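Side-chain contacts in enoyl-acyl carrier protein reductase (Uncultured bacterium, PDB 6KIA), which probably catalyses the NADH-dependent reduction of enoyl-acyl carrier protein in fatty acid synthesis and binds NADH in a Rossmann-type fold: residues 289-294 and 400-405; 301-306 and 393-398; 103-108 and 166-171; 108-113 and 171-176. All coordinates share one frame; numbering follows the deposited sequence.

Contact 1. Residues 289-294 and 400-405; sequences PEIRTN and ALVLEG. With NAI (1,4-dihydronicotinamide adenine dinucleotide), chain D.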
loop_
_atom_site.group_PDB
_atom_site.type_symbol
_atom_site.label_atom_id
_atom_site.label_comp_id
_atom_site.label_asym_id
_atom_site.label_seq_id
_atom_site.Cartn_x
_atom_site.Cartn_y
_atom_site.Cartn_z
ATOM N N PRO A 289 4.581 0.735 -7.401
ATOM C CA PRO A 289 4.118 1.998 -8.012
ATOM C C PRO A 289 2.828 2.592 -7.467
ATOM O O PRO A 289 2.009 1.922 -6.850
ATOM C CB PRO A 289 3.877 1.603 -9.474
ATOM C CG PRO A 289 4.740 0.444 -9.702
ATOM C CD PRO A 289 4.677 -0.337 -8.407
ATOM N N GLU A 290 2.649 3.883 -7.749
ATOM C CA GLU A 290 1.392 4.577 -7.531
ATOM C C GLU A 290 0.289 3.938 -8.367
ATOM O O GLU A 290 0.434 3.791 -9.603
ATOM C CB GLU A 290 1.525 6.056 -7.940
ATOM C CG GLU A 290 2.683 6.820 -7.297
ATOM C CD GLU A 290 4.025 6.670 -8.033
ATOM O OE1 GLU A 290 4.137 5.894 -9.012
ATOM O OE2 GLU A 290 4.984 7.352 -7.634
ATOM N N ILE A 291 -0.809 3.560 -7.715
ATOM C CA ILE A 291 -1.990 3.091 -8.425
ATOM C C ILE A 291 -3.237 3.625 -7.735
ATOM O O ILE A 291 -3.144 4.303 -6.714
ATOM C CB ILE A 291 -2.048 1.548 -8.517
ATOM C CG1 ILE A 291 -2.006 0.904 -7.131
ATOM C CG2 ILE A 291 -0.904 0.983 -9.373
ATOM C CD1 ILE A 291 -2.334 -0.562 -7.218
ATOM N N ARG A 292 -4.410 3.365 -8.308
ATOM C CA ARG A 292 -5.640 3.744 -7.632
ATOM C C ARG A 292 -6.313 2.532 -6.984
ATOM O O ARG A 292 -6.709 1.570 -7.658
ATOM C CB ARG A 292 -6.587 4.454 -8.598
ATOM C CG ARG A 292 -6.015 5.798 -9.012
ATOM C CD ARG A 292 -7.006 6.637 -9.804
ATOM N NE ARG A 292 -7.928 7.378 -8.946
ATOM C CZ ARG A 292 -9.214 7.076 -8.792
ATOM N NH1 ARG A 292 -9.740 6.044 -9.442
ATOM N NH2 ARG A 292 -9.976 7.813 -7.989
ATOM N N THR A 293 -6.365 2.579 -5.657
ATOM C CA THR A 293 -7.017 1.580 -4.815
ATOM C C THR A 293 -7.910 2.287 -3.809
ATOM O O THR A 293 -7.985 3.520 -3.787
ATOM C CB THR A 293 -6.003 0.754 -4.013
ATOM O OG1 THR A 293 -5.390 1.625 -3.059
ATOM C CG2 THR A 293 -4.946 0.102 -4.887
ATOM N N ASN A 294 -8.562 1.520 -2.936
ATOM C CA ASN A 294 -9.313 2.123 -1.830
ATOM C C ASN A 294 -8.447 3.046 -0.969
ATOM O O ASN A 294 -8.920 4.085 -0.493
ATOM C CB ASN A 294 -9.932 1.042 -0.937
ATOM C CG ASN A 294 -11.074 0.310 -1.609
ATOM O OD1 ASN A 294 -11.402 0.555 -2.775
ATOM N ND2 ASN A 294 -11.685 -0.618 -0.873
ATOM N N ALA A 400 -5.017 -1.998 -12.827
ATOM C CA ALA A 400 -5.165 -3.468 -12.922
ATOM C C ALA A 400 -3.915 -4.135 -13.513
ATOM O O ALA A 400 -3.534 -5.244 -13.094
ATOM C CB ALA A 400 -6.407 -3.848 -13.736
ATOM N N LEU A 401 -3.285 -3.493 -14.503
ATOM C CA LEU A 401 -2.038 -4.053 -15.057
ATOM C C LEU A 401 -0.926 -4.131 -14.006
ATOM O O LEU A 401 -0.169 -5.117 -13.939
ATOM C CB LEU A 401 -1.595 -3.201 -16.248
ATOM C CG LEU A 401 -2.441 -3.291 -17.521
ATOM C CD1 LEU A 401 -1.666 -2.661 -18.688
ATOM C CD2 LEU A 401 -2.815 -4.727 -17.877
ATOM N N VAL A 402 -0.812 -3.097 -13.175
ATOM C CA VAL A 402 0.226 -3.099 -12.144
ATOM C C VAL A 402 -0.050 -4.194 -11.096
ATOM O O VAL A 402 0.887 -4.854 -10.656
ATOM C CB VAL A 402 0.361 -1.707 -11.464
ATOM C CG1 VAL A 402 1.359 -1.785 -10.299
ATOM C CG2 VAL A 402 0.856 -0.686 -12.477
ATOM N N LEU A 403 -1.307 -4.404 -10.719
ATOM C CA LEU A 403 -1.626 -5.565 -9.854
ATOM C C LEU A 403 -1.118 -6.872 -10.467
ATOM O O LEU A 403 -0.414 -7.712 -9.796
ATOM C CB LEU A 403 -3.145 -5.665 -9.622
ATOM C CG LEU A 403 -3.726 -5.084 -8.341
ATOM C CD1 LEU A 403 -3.265 -3.678 -8.085
ATOM C CD2 LEU A 403 -5.274 -5.224 -8.334
ATOM N N GLU A 404 -1.493 -7.032 -11.732
ATOM C CA GLU A 404 -1.172 -8.225 -12.510
ATOM C C GLU A 404 0.335 -8.468 -12.616
ATOM O O GLU A 404 0.791 -9.616 -12.533
ATOM C CB GLU A 404 -1.787 -8.107 -13.916
ATOM C CG GLU A 404 -1.510 -9.271 -14.837
ATOM C CD GLU A 404 -2.274 -9.163 -16.153
ATOM O OE1 GLU A 404 -3.001 -8.162 -16.355
ATOM O OE2 GLU A 404 -2.171 -10.093 -16.976
ATOM N N GLY A 405 1.117 -7.398 -12.781
ATOM C CA GLY A 405 2.559 -7.529 -12.946
ATOM C C GLY A 405 3.328 -7.683 -11.637
ATOM O O GLY A 405 4.312 -8.444 -11.557
HETATM P PA NAI D . -6.444 -1.479 0.275
HETATM O O1A NAI D . -7.034 -2.549 -0.592
HETATM O O2A NAI D . -7.409 -0.497 0.909
HETATM O O5B NAI D . -5.549 -2.207 1.369
HETATM C C5B NAI D . -5.392 -1.625 2.647
HETATM C C4B NAI D . -4.907 -2.814 3.531
HETATM O O4B NAI D . -4.586 -2.187 4.914
HETATM C C3B NAI D . -5.811 -3.709 3.711
HETATM O O3B NAI D . -5.252 -5.086 3.691
HETATM C C2B NAI D . -6.450 -3.372 5.199
HETATM O O2B NAI D . -7.154 -4.564 5.710
HETATM C C1B NAI D . -5.424 -3.018 5.891
HETATM N N9A NAI D . -5.781 -2.026 6.926
HETATM C C8A NAI D . -6.218 -0.754 6.905
HETATM N N7A NAI D . -6.384 -0.354 8.164
HETATM C C5A NAI D . -6.040 -1.383 8.975
HETATM C C6A NAI D . -6.060 -1.427 10.361
HETATM N N6A NAI D . -6.418 -0.476 11.377
HETATM N N1A NAI D . -5.678 -2.565 10.964
HETATM C C2A NAI D . -5.294 -3.647 10.217
HETATM N N3A NAI D . -5.272 -3.599 8.833
HETATM C C4A NAI D . -5.663 -2.436 8.223
HETATM O O3 NAI D . -5.374 -0.546 -0.575
HETATM P PN NAI D . -3.889 -0.900 -1.095
HETATM O O1N NAI D . -3.916 -2.117 -1.967
HETATM O O2N NAI D . -3.462 0.367 -1.818
HETATM O O5D NAI D . -2.985 -1.151 0.195
HETATM C C5D NAI D . -2.260 -2.357 0.370
HETATM C C4D NAI D . -0.779 -1.983 0.607
HETATM O O4D NAI D . -0.280 -1.504 -0.516
HETATM C C3D NAI D . -0.664 -0.848 1.623
HETATM O O3D NAI D . 0.297 -1.108 2.589
HETATM C C2D NAI D . -0.186 0.316 0.727
HETATM O O2D NAI D . 0.444 1.346 1.568
HETATM C C1D NAI D . 0.614 -0.258 -0.134
HETATM N N1N NAI D . 0.854 0.539 -1.337
HETATM C C2N NAI D . -0.165 1.196 -1.993
HETATM C C3N NAI D . 0.125 1.997 -3.105
HETATM C C7N NAI D . -0.985 2.709 -3.877
HETATM O O7N NAI D . -0.724 3.640 -4.634
HETATM N N7N NAI D . -2.324 2.269 -3.712
HETATM C C4N NAI D . 1.420 2.132 -3.586
HETATM C C5N NAI D . 2.439 1.419 -2.944
HETATM C C6N NAI D . 2.148 0.634 -1.823
#
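With CG1 of I291 set between its backbone N and carbonyl carbon (chi1 57°), CG2 is turned onto V402, whose own CG1 lies anti to the backbone N (chi1 174°). I291 CG2 meets V402 CB at 3.6 Å and touches both methyls beyond it. The other branch of I291 runs on to CD1, which presses on L403 CD1 at 3.4 Å, tighter than usual, the two side chains crossing at about a right angle. P289 adds CG and CD of its ring, CD lying 4.1 Å from V402 CG1. The loop after strand 283-287 thus rests by its apolar side on helix 394-413, while its polar side holds NADH. I291 N donates to the carboxamide O7N of NADH at 3.1 Å in an almost straight bond (176°), and T293 OG1 donates to the phosphate oxygen O2N at 2.6 Å. One residue, I291, therefore both packs on the helix and grips the nicotinamide amide, which probably ties the nicotinamide position to this packing.

Contact 2. Residues 301-306 and 393-398; sequences GVELSL and LVTDVL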
loop_
_atom_site.group_PDB
_atom_site.type_symbol
_atom_site.label_atom_id
_atom_site.label_comp_id
_atom_site.label_asym_id
_atom_site.label_seq_id
_atom_site.Cartn_x
_atom_site.Cartn_y
_atom_site.Cartn_z
ATOM N N GLY A 301 -4.074 13.118 -7.878
ATOM C CA GLY A 301 -2.803 13.399 -8.511
ATOM C C GLY A 301 -1.836 12.248 -8.397
ATOM O O GLY A 301 -0.892 12.186 -9.159
ATOM N N VAL A 302 -2.069 11.341 -7.448
ATOM C CA VAL A 302 -1.185 10.188 -7.314
ATOM C C VAL A 302 -1.116 9.417 -8.645
ATOM O O VAL A 302 -0.048 8.907 -9.058
ATOM C CB VAL A 302 -1.637 9.263 -6.135
ATOM C CG1 VAL A 302 -2.955 8.541 -6.433
ATOM C CG2 VAL A 302 -0.510 8.258 -5.755
ATOM N N GLU A 303 -2.247 9.386 -9.335
ATOM C CA GLU A 303 -2.373 8.601 -10.556
ATOM C C GLU A 303 -1.596 9.222 -11.736
ATOM O O GLU A 303 -1.358 8.557 -12.754
ATOM C CB GLU A 303 -3.862 8.452 -10.923
ATOM C CG GLU A 303 -4.444 9.675 -11.646
ATOM C CD GLU A 303 -4.738 10.875 -10.770
ATOM O OE1 GLU A 303 -4.648 10.788 -9.525
ATOM O OE2 GLU A 303 -4.989 11.954 -11.363
ATOM N N LEU A 304 -1.196 10.492 -11.612
ATOM C CA LEU A 304 -0.419 11.121 -12.667
ATOM C C LEU A 304 0.862 10.353 -12.891
ATOM O O LEU A 304 1.372 10.309 -14.036
ATOM C CB LEU A 304 -0.103 12.585 -12.321
ATOM C CG LEU A 304 -1.327 13.484 -12.214
ATOM C CD1 LEU A 304 -0.844 14.880 -11.879
ATOM C CD2 LEU A 304 -2.127 13.504 -13.525
ATOM N N SER A 305 1.355 9.711 -11.826
ATOM C CA SER A 305 2.610 8.966 -11.942
ATOM C C SER A 305 2.476 7.697 -12.779
ATOM O O SER A 305 3.464 7.190 -13.287
ATOM C CB SER A 305 3.138 8.604 -10.557
ATOM O OG SER A 305 3.434 9.780 -9.803
ATOM N N LEU A 306 1.252 7.225 -12.961
ATOM C CA LEU A 306 1.019 5.909 -13.547
ATOM C C LEU A 306 0.964 5.911 -15.083
ATOM O O LEU A 306 1.362 4.934 -15.720
ATOM C CB LEU A 306 -0.283 5.335 -12.966
ATOM C CG LEU A 306 -0.790 3.973 -13.441
ATOM C CD1 LEU A 306 0.216 2.866 -13.113
ATOM C CD2 LEU A 306 -2.123 3.721 -12.745
ATOM N N LEU A 393 -11.857 4.843 -16.473
ATOM C CA LEU A 393 -10.644 5.637 -16.608
ATOM C C LEU A 393 -9.470 4.841 -17.139
ATOM O O LEU A 393 -9.353 3.633 -16.898
ATOM C CB LEU A 393 -10.254 6.219 -15.249
ATOM C CG LEU A 393 -11.285 7.093 -14.544
ATOM C CD1 LEU A 393 -10.827 7.350 -13.107
ATOM C CD2 LEU A 393 -11.533 8.394 -15.327
ATOM N N VAL A 394 -8.570 5.539 -17.821
ATOM C CA VAL A 394 -7.297 4.965 -18.211
ATOM C C VAL A 394 -6.573 4.381 -16.976
ATOM O O VAL A 394 -5.964 3.298 -17.040
ATOM C CB VAL A 394 -6.417 6.029 -18.913
ATOM C CG1 VAL A 394 -5.002 5.523 -19.075
ATOM C CG2 VAL A 394 -7.007 6.376 -20.305
ATOM N N THR A 395 -6.638 5.103 -15.857
ATOM C CA THR A 395 -5.951 4.632 -14.661
ATOM C C THR A 395 -6.554 3.340 -14.116
ATOM O O THR A 395 -5.874 2.628 -13.399
ATOM C CB THR A 395 -5.928 5.681 -13.540
ATOM O OG1 THR A 395 -7.265 6.057 -13.199
ATOM C CG2 THR A 395 -5.121 6.906 -13.978
ATOM N N ASP A 396 -7.831 3.075 -14.395
ATOM C CA ASP A 396 -8.435 1.786 -13.998
ATOM C C ASP A 396 -7.698 0.641 -14.729
ATOM O O ASP A 396 -7.268 -0.369 -14.117
ATOM C CB ASP A 396 -9.940 1.712 -14.324
ATOM C CG ASP A 396 -10.778 2.744 -13.582
ATOM O OD1 ASP A 396 -10.356 3.246 -12.516
ATOM O OD2 ASP A 396 -11.901 3.034 -14.063
ATOM N N VAL A 397 -7.571 0.785 -16.046
ATOM C CA VAL A 397 -6.882 -0.202 -16.858
ATOM C C VAL A 397 -5.443 -0.382 -16.353
ATOM O O VAL A 397 -4.974 -1.509 -16.116
ATOM C CB VAL A 397 -6.868 0.210 -18.371
ATOM C CG1 VAL A 397 -6.117 -0.801 -19.181
ATOM C CG2 VAL A 397 -8.302 0.343 -18.888
ATOM N N LEU A 398 -4.748 0.739 -16.154
ATOM C CA LEU A 398 -3.334 0.654 -15.809
ATOM C C LEU A 398 -3.088 0.138 -14.379
ATOM O O LEU A 398 -2.128 -0.622 -14.151
ATOM C CB LEU A 398 -2.646 2.007 -16.003
ATOM C CG LEU A 398 -2.617 2.553 -17.452
ATOM C CD1 LEU A 398 -1.918 3.908 -17.468
ATOM C CD2 LEU A 398 -1.933 1.547 -18.375
#
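L306 reaches across to L398 of helix 394-413 with its branched end. From CB, its chain leaves anti to the backbone N (chi1 178°), and this carries CG to 3.7 Å from L398 CB. Beyond the branch point, CD2 settles on the same L398 CB, also at 3.7 Å, and lies 4.0 Å from the carbonyl oxygen of T395, one turn back along the helix. The second methyl, CD1, is a little farther from L398 CB, at 4.2 Å. In return L398 sends CD1 back along L306, to 3.9 Å from the L306 backbone O, and the two leucines slide past each other in opposite directions. The contact joins a short 3-10 turn beginning at V302, in the connection between strand 283-287 and helix 309-315, to the first turns of helix 394-413, which has L393 at its N-cap position. Nearer the start of that helix, T395 turns its methyl CG2 to E303, meeting E303 CB at 3.6 Å and lying almost as close to CG. The E303 chain bends at CG and takes its carboxylate away from the helix: OE1 accepts from G301 N at 2.9 Å on its syn side, and OE2 is hydrogen-bonded to S380 OG of helix 370-385.

Contact 3. Residues 103-108 and 166-171; sequences DLLADM and PKVKVF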
loop_
_atom_site.group_PDB
_atom_site.type_symbol
_atom_site.label_atom_id
_atom_site.label_comp_id
_atom_site.label_asym_id
_atom_site.label_seq_id
_atom_site.Cartn_x
_atom_site.Cartn_y
_atom_site.Cartn_z
ATOM N N ASP A 103 -12.108 10.255 20.951
ATOM C CA ASP A 103 -12.886 11.093 21.868
ATOM C C ASP A 103 -12.184 12.414 22.146
ATOM O O ASP A 103 -12.831 13.454 22.260
ATOM C CB ASP A 103 -13.154 10.372 23.194
ATOM C CG ASP A 103 -14.134 9.220 23.052
ATOM O OD1 ASP A 103 -15.050 9.312 22.206
ATOM O OD2 ASP A 103 -14.004 8.231 23.812
ATOM N N LEU A 104 -10.860 12.370 22.287
ATOM C CA LEU A 104 -10.087 13.576 22.577
ATOM C C LEU A 104 -10.094 14.519 21.372
ATOM O O LEU A 104 -9.810 15.709 21.503
ATOM C CB LEU A 104 -8.641 13.235 22.976
ATOM C CG LEU A 104 -8.386 12.418 24.245
ATOM C CD1 LEU A 104 -6.906 12.435 24.632
ATOM C CD2 LEU A 104 -9.261 12.880 25.399
ATOM N N LEU A 105 -10.406 13.991 20.191
ATOM C CA LEU A 105 -10.487 14.855 19.012
ATOM C C LEU A 105 -11.871 15.485 18.821
ATOM O O LEU A 105 -12.043 16.390 17.997
ATOM C CB LEU A 105 -10.122 14.075 17.752
ATOM C CG LEU A 105 -8.729 13.459 17.688
ATOM C CD1 LEU A 105 -8.509 12.748 16.342
ATOM C CD2 LEU A 105 -7.676 14.523 17.923
ATOM N N ALA A 106 -12.842 15.021 19.604
ATOM C CA ALA A 106 -14.256 15.317 19.367
ATOM C C ALA A 106 -14.644 16.793 19.371
ATOM O O ALA A 106 -15.598 17.181 18.695
ATOM C CB ALA A 106 -15.108 14.576 20.390
ATOM N N ASP A 107 -13.920 17.627 20.109
ATOM C CA ASP A 107 -14.334 19.021 20.202
ATOM C C ASP A 107 -13.408 19.962 19.435
ATOM O O ASP A 107 -13.501 21.184 19.568
ATOM C CB ASP A 107 -14.456 19.438 21.670
ATOM C CG ASP A 107 -15.692 18.848 22.336
ATOM O OD1 ASP A 107 -16.806 19.052 21.805
ATOM O OD2 ASP A 107 -15.551 18.180 23.384
ATOM N N MET A 108 -12.548 19.388 18.592
ATOM C CA MET A 108 -11.777 20.184 17.637
ATOM C C MET A 108 -12.709 20.696 16.547
ATOM O O MET A 108 -13.569 19.965 16.068
ATOM C CB MET A 108 -10.645 19.366 17.004
ATOM C CG MET A 108 -9.581 18.925 17.981
ATOM S SD MET A 108 -8.105 18.328 17.131
ATOM C CE MET A 108 -7.011 18.066 18.534
ATOM N N PRO A 166 -8.075 8.498 11.865
ATOM C CA PRO A 166 -9.169 8.553 12.844
ATOM C C PRO A 166 -10.507 8.897 12.207
ATOM O O PRO A 166 -10.546 9.648 11.226
ATOM C CB PRO A 166 -8.736 9.667 13.805
ATOM C CG PRO A 166 -7.266 9.833 13.577
ATOM C CD PRO A 166 -7.059 9.532 12.123
ATOM N N LYS A 167 -11.577 8.315 12.737
ATOM C CA LYS A 167 -12.923 8.546 12.232
ATOM C C LYS A 167 -13.532 9.761 12.929
ATOM O O LYS A 167 -14.394 9.631 13.809
ATOM C CB LYS A 167 -13.787 7.300 12.428
ATOM C CG LYS A 167 -13.317 6.118 11.587
ATOM C CD LYS A 167 -14.198 4.887 11.740
ATOM C CE LYS A 167 -13.778 4.068 12.948
ATOM N NZ LYS A 167 -14.273 2.670 12.871
ATOM N N VAL A 168 -13.052 10.944 12.552
ATOM C CA VAL A 168 -13.573 12.188 13.094
ATOM C C VAL A 168 -13.914 13.162 11.962
ATOM O O VAL A 168 -13.210 13.251 10.950
ATOM C CB VAL A 168 -12.587 12.842 14.097
ATOM C CG1 VAL A 168 -12.236 11.875 15.204
ATOM C CG2 VAL A 168 -11.328 13.333 13.400
ATOM N N LYS A 169 -14.992 13.908 12.147
ATOM C CA LYS A 169 -15.537 14.684 11.049
ATOM C C LYS A 169 -14.589 15.799 10.613
ATOM O O LYS A 169 -14.424 16.045 9.419
ATOM C CB LYS A 169 -16.885 15.275 11.457
ATOM C CG LYS A 169 -17.950 15.132 10.397
ATOM C CD LYS A 169 -19.274 15.717 10.861
ATOM C CE LYS A 169 -19.202 17.230 10.960
ATOM N NZ LYS A 169 -18.483 17.819 9.796
ATOM N N VAL A 170 -13.936 16.432 11.581
ATOM C CA VAL A 170 -13.042 17.553 11.315
ATOM C C VAL A 170 -11.868 17.165 10.396
ATOM O O VAL A 170 -11.410 17.968 9.546
ATOM C CB VAL A 170 -12.516 18.138 12.650
ATOM C CG1 VAL A 170 -11.913 17.043 13.516
ATOM C CG2 VAL A 170 -11.515 19.268 12.410
ATOM N N PHE A 171 -11.391 15.925 10.529
ATOM C CA PHE A 171 -10.219 15.564 9.761
ATOM C C PHE A 171 -10.448 15.429 8.272
ATOM O O PHE A 171 -9.568 15.756 7.509
ATOM C CB PHE A 171 -9.589 14.257 10.243
ATOM C CG PHE A 171 -8.436 13.830 9.381
ATOM C CD1 PHE A 171 -7.216 14.480 9.463
ATOM C CD2 PHE A 171 -8.592 12.829 8.439
ATOM C CE1 PHE A 171 -6.162 14.114 8.637
ATOM C CE2 PHE A 171 -7.539 12.460 7.617
ATOM C CZ PHE A 171 -6.324 13.099 7.724
#
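The chain leaves the short helix 101-105 through a type I beta turn from L105 to M108, and faces an inverse gamma turn centred on K167, just ahead of helix 169-180; M108 and V170 have the closest CA pair, 7.0 Å apart. This is apolar packing of two connections in the Rossmann-type fold, the second of them following strand 155-159. L105 carries most of it. Its CG lies anti to the carbonyl carbon (chi1 -60°), and the side chain lies against two partners on one side: CB and CD1 both lie 4.0 Å from V168 CG1, while CD1 also meets P166 CB at 4.0 Å. L105 and V168 cross at about a right angle, and the one valine methyl meets both the root and the tip of the leucine. Helix 196-219 covers the same group, with L197 and L200 on L105 and I201 on P166. At the other end the contact passes to the backbone of the turn, where V170 CB lies 4.0 Å from the carbonyl oxygen of M108.

Contact 4. Residues 108-113 and 171-176; sequences MTLKSW and FLAIAN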
loop_
_atom_site.group_PDB
_atom_site.type_symbol
_atom_site.label_atom_id
_atom_site.label_comp_id
_atom_site.label_asym_id
_atom_site.label_seq_id
_atom_site.Cartn_x
_atom_site.Cartn_y
_atom_site.Cartn_z
ATOM N N MET A 108 -12.548 19.388 18.592
ATOM C CA MET A 108 -11.777 20.184 17.637
ATOM C C MET A 108 -12.709 20.696 16.547
ATOM O O MET A 108 -13.569 19.965 16.068
ATOM C CB MET A 108 -10.645 19.366 17.004
ATOM C CG MET A 108 -9.581 18.925 17.981
ATOM S SD MET A 108 -8.105 18.328 17.131
ATOM C CE MET A 108 -7.011 18.066 18.534
ATOM N N THR A 109 -12.530 21.951 16.157
ATOM C CA THR A 109 -13.334 22.546 15.100
ATOM C C THR A 109 -12.421 23.022 13.993
ATOM O O THR A 109 -11.198 22.961 14.127
ATOM C CB THR A 109 -14.173 23.739 15.608
ATOM O OG1 THR A 109 -13.311 24.857 15.872
ATOM C CG2 THR A 109 -14.935 23.369 16.876
ATOM N N LEU A 110 -13.008 23.488 12.896
ATOM C CA LEU A 110 -12.208 23.983 11.790
ATOM C C LEU A 110 -11.388 25.197 12.198
ATOM O O LEU A 110 -10.282 25.389 11.698
ATOM C CB LEU A 110 -13.099 24.331 10.598
ATOM C CG LEU A 110 -13.606 23.103 9.845
ATOM C CD1 LEU A 110 -14.617 23.515 8.783
ATOM C CD2 LEU A 110 -12.441 22.334 9.234
ATOM N N LYS A 111 -11.925 26.010 13.103
ATOM C CA LYS A 111 -11.164 27.142 13.634
ATOM C C LYS A 111 -10.125 26.765 14.696
ATOM O O LYS A 111 -9.124 27.467 14.855
ATOM C CB LYS A 111 -12.098 28.225 14.187
ATOM C CG LYS A 111 -12.357 29.339 13.176
ATOM C CD LYS A 111 -13.479 30.281 13.585
ATOM C CE LYS A 111 -13.374 31.602 12.816
ATOM N NZ LYS A 111 -13.493 31.446 11.338
ATOM N N SER A 112 -10.363 25.695 15.448
ATOM C CA SER A 112 -9.557 25.463 16.646
ATOM C C SER A 112 -8.460 24.417 16.458
ATOM O O SER A 112 -7.492 24.401 17.215
ATOM C CB SER A 112 -10.448 25.060 17.825
ATOM O OG SER A 112 -10.851 23.707 17.764
ATOM N N TRP A 113 -8.598 23.552 15.457
ATOM C CA TRP A 113 -7.781 22.337 15.418
ATOM C C TRP A 113 -6.268 22.579 15.317
ATOM O O TRP A 113 -5.494 21.795 15.861
ATOM C CB TRP A 113 -8.222 21.426 14.263
ATOM C CG TRP A 113 -7.894 21.937 12.902
ATOM C CD1 TRP A 113 -8.692 22.695 12.100
ATOM C CD2 TRP A 113 -6.682 21.710 12.167
ATOM N NE1 TRP A 113 -8.047 22.970 10.917
ATOM C CE2 TRP A 113 -6.813 22.372 10.931
ATOM C CE3 TRP A 113 -5.497 21.008 12.433
ATOM C CZ2 TRP A 113 -5.808 22.359 9.968
ATOM C CZ3 TRP A 113 -4.503 21.007 11.484
ATOM C CH2 TRP A 113 -4.664 21.667 10.257
ATOM N N PHE A 171 -11.391 15.925 10.529
ATOM C CA PHE A 171 -10.219 15.564 9.761
ATOM C C PHE A 171 -10.448 15.429 8.272
ATOM O O PHE A 171 -9.568 15.756 7.509
ATOM C CB PHE A 171 -9.589 14.257 10.243
ATOM C CG PHE A 171 -8.436 13.830 9.381
ATOM C CD1 PHE A 171 -7.216 14.480 9.463
ATOM C CD2 PHE A 171 -8.592 12.829 8.439
ATOM C CE1 PHE A 171 -6.162 14.114 8.637
ATOM C CE2 PHE A 171 -7.539 12.460 7.617
ATOM C CZ PHE A 171 -6.324 13.099 7.724
ATOM N N LEU A 172 -11.614 14.992 7.833
ATOM C CA LEU A 172 -11.784 14.855 6.388
ATOM C C LEU A 172 -11.986 16.218 5.721
ATOM O O LEU A 172 -11.677 16.392 4.541
ATOM C CB LEU A 172 -12.898 13.852 6.053
ATOM C CG LEU A 172 -12.600 12.516 6.759
ATOM C CD1 LEU A 172 -13.777 11.546 6.714
ATOM C CD2 LEU A 172 -11.330 11.891 6.192
ATOM N N ALA A 173 -12.530 17.176 6.460
ATOM C CA ALA A 173 -12.536 18.558 5.987
ATOM C C ALA A 173 -11.091 19.057 5.795
ATOM O O ALA A 173 -10.712 19.581 4.713
ATOM C CB ALA A 173 -13.297 19.448 6.952
ATOM N N ILE A 174 -10.284 18.882 6.842
ATOM C CA ILE A 174 -8.873 19.260 6.761
ATOM C C ILE A 174 -8.178 18.549 5.595
ATOM O O ILE A 174 -7.406 19.144 4.840
ATOM C CB ILE A 174 -8.154 18.926 8.083
ATOM C CG1 ILE A 174 -8.727 19.791 9.212
ATOM C CG2 ILE A 174 -6.645 19.143 7.953
ATOM C CD1 ILE A 174 -8.321 19.320 10.596
ATOM N N ALA A 175 -8.490 17.268 5.458
ATOM C CA ALA A 175 -7.957 16.393 4.413
ATOM C C ALA A 175 -8.333 16.863 3.013
ATOM O O ALA A 175 -7.525 16.773 2.098
ATOM C CB ALA A 175 -8.437 14.973 4.628
ATOM N N ASN A 176 -9.569 17.315 2.823
ATOM C CA ASN A 176 -9.983 17.772 1.502
ATOM C C ASN A 176 -9.240 19.043 1.137
ATOM O O ASN A 176 -8.935 19.291 -0.043
ATOM C CB ASN A 176 -11.492 18.030 1.451
ATOM C CG ASN A 176 -12.303 16.763 1.512
ATOM O OD1 ASN A 176 -11.831 15.690 1.136
ATOM N ND2 ASN A 176 -13.537 16.878 1.991
#
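Helix 169-180 packs here against the loop that leads from helix 101-105 to helix 120-146, and a CH-pi contact is its main feature. I174 points its CD1 methyl onto one face of the W113 indole, 3.3 Å from the centroid of the five-membered ring and 12° off the ring normal. The extended ethyl branch of I174 (chi2 167°) brings the methyl there. CG1 follows at 3.6 Å from W113 CE2, and CG2, on the same face, sits at the CZ2-CH2 rim of the six-membered ring, 3.9 Å from W113 CZ2. The indole is presented by a first torsion that sets CG between the backbone N and the carbonyl carbon (chi1 70°). Beside this pair, at the more exposed margin, L110 CD2 touches A173 CB at 3.8 Å. The loop is tied to itself: T109 O accepts from both W113 N and S112 N, and T109 N donates to S112 OG at 2.9 Å. L197 of helix 196-219 touches both W113 and I174. Attraction between helix and loop is probably mainly dispersive, with a small electrostatic part from the C-H over the pi cloud of a tryptophan held through its backbone N.

In the fold
The four contacts form two pairs in one chain with a Rossmann-type fold. Contacts 3 and 4 come first and interleave along the sequence; they share M108, F171 and helix 169-180, with centres 8 Å apart. Contacts 1 and 2 follow, contact 2 within the span that contact 1 bridges. Both pack the connection between strand 283-287 and helix 309-315 against helix 394-413, centres 9 Å apart, and they touch through E290, on V302, S305 and L306, and R292, on T395. Between the pairs, centres lie 28 to 32 Å apart. Segment 289-294 binds NADH, contact 2 packs a later part of that connection, and contacts 3 and 4 lie farther out, joining helix 169-180 to the region before helix 120-146.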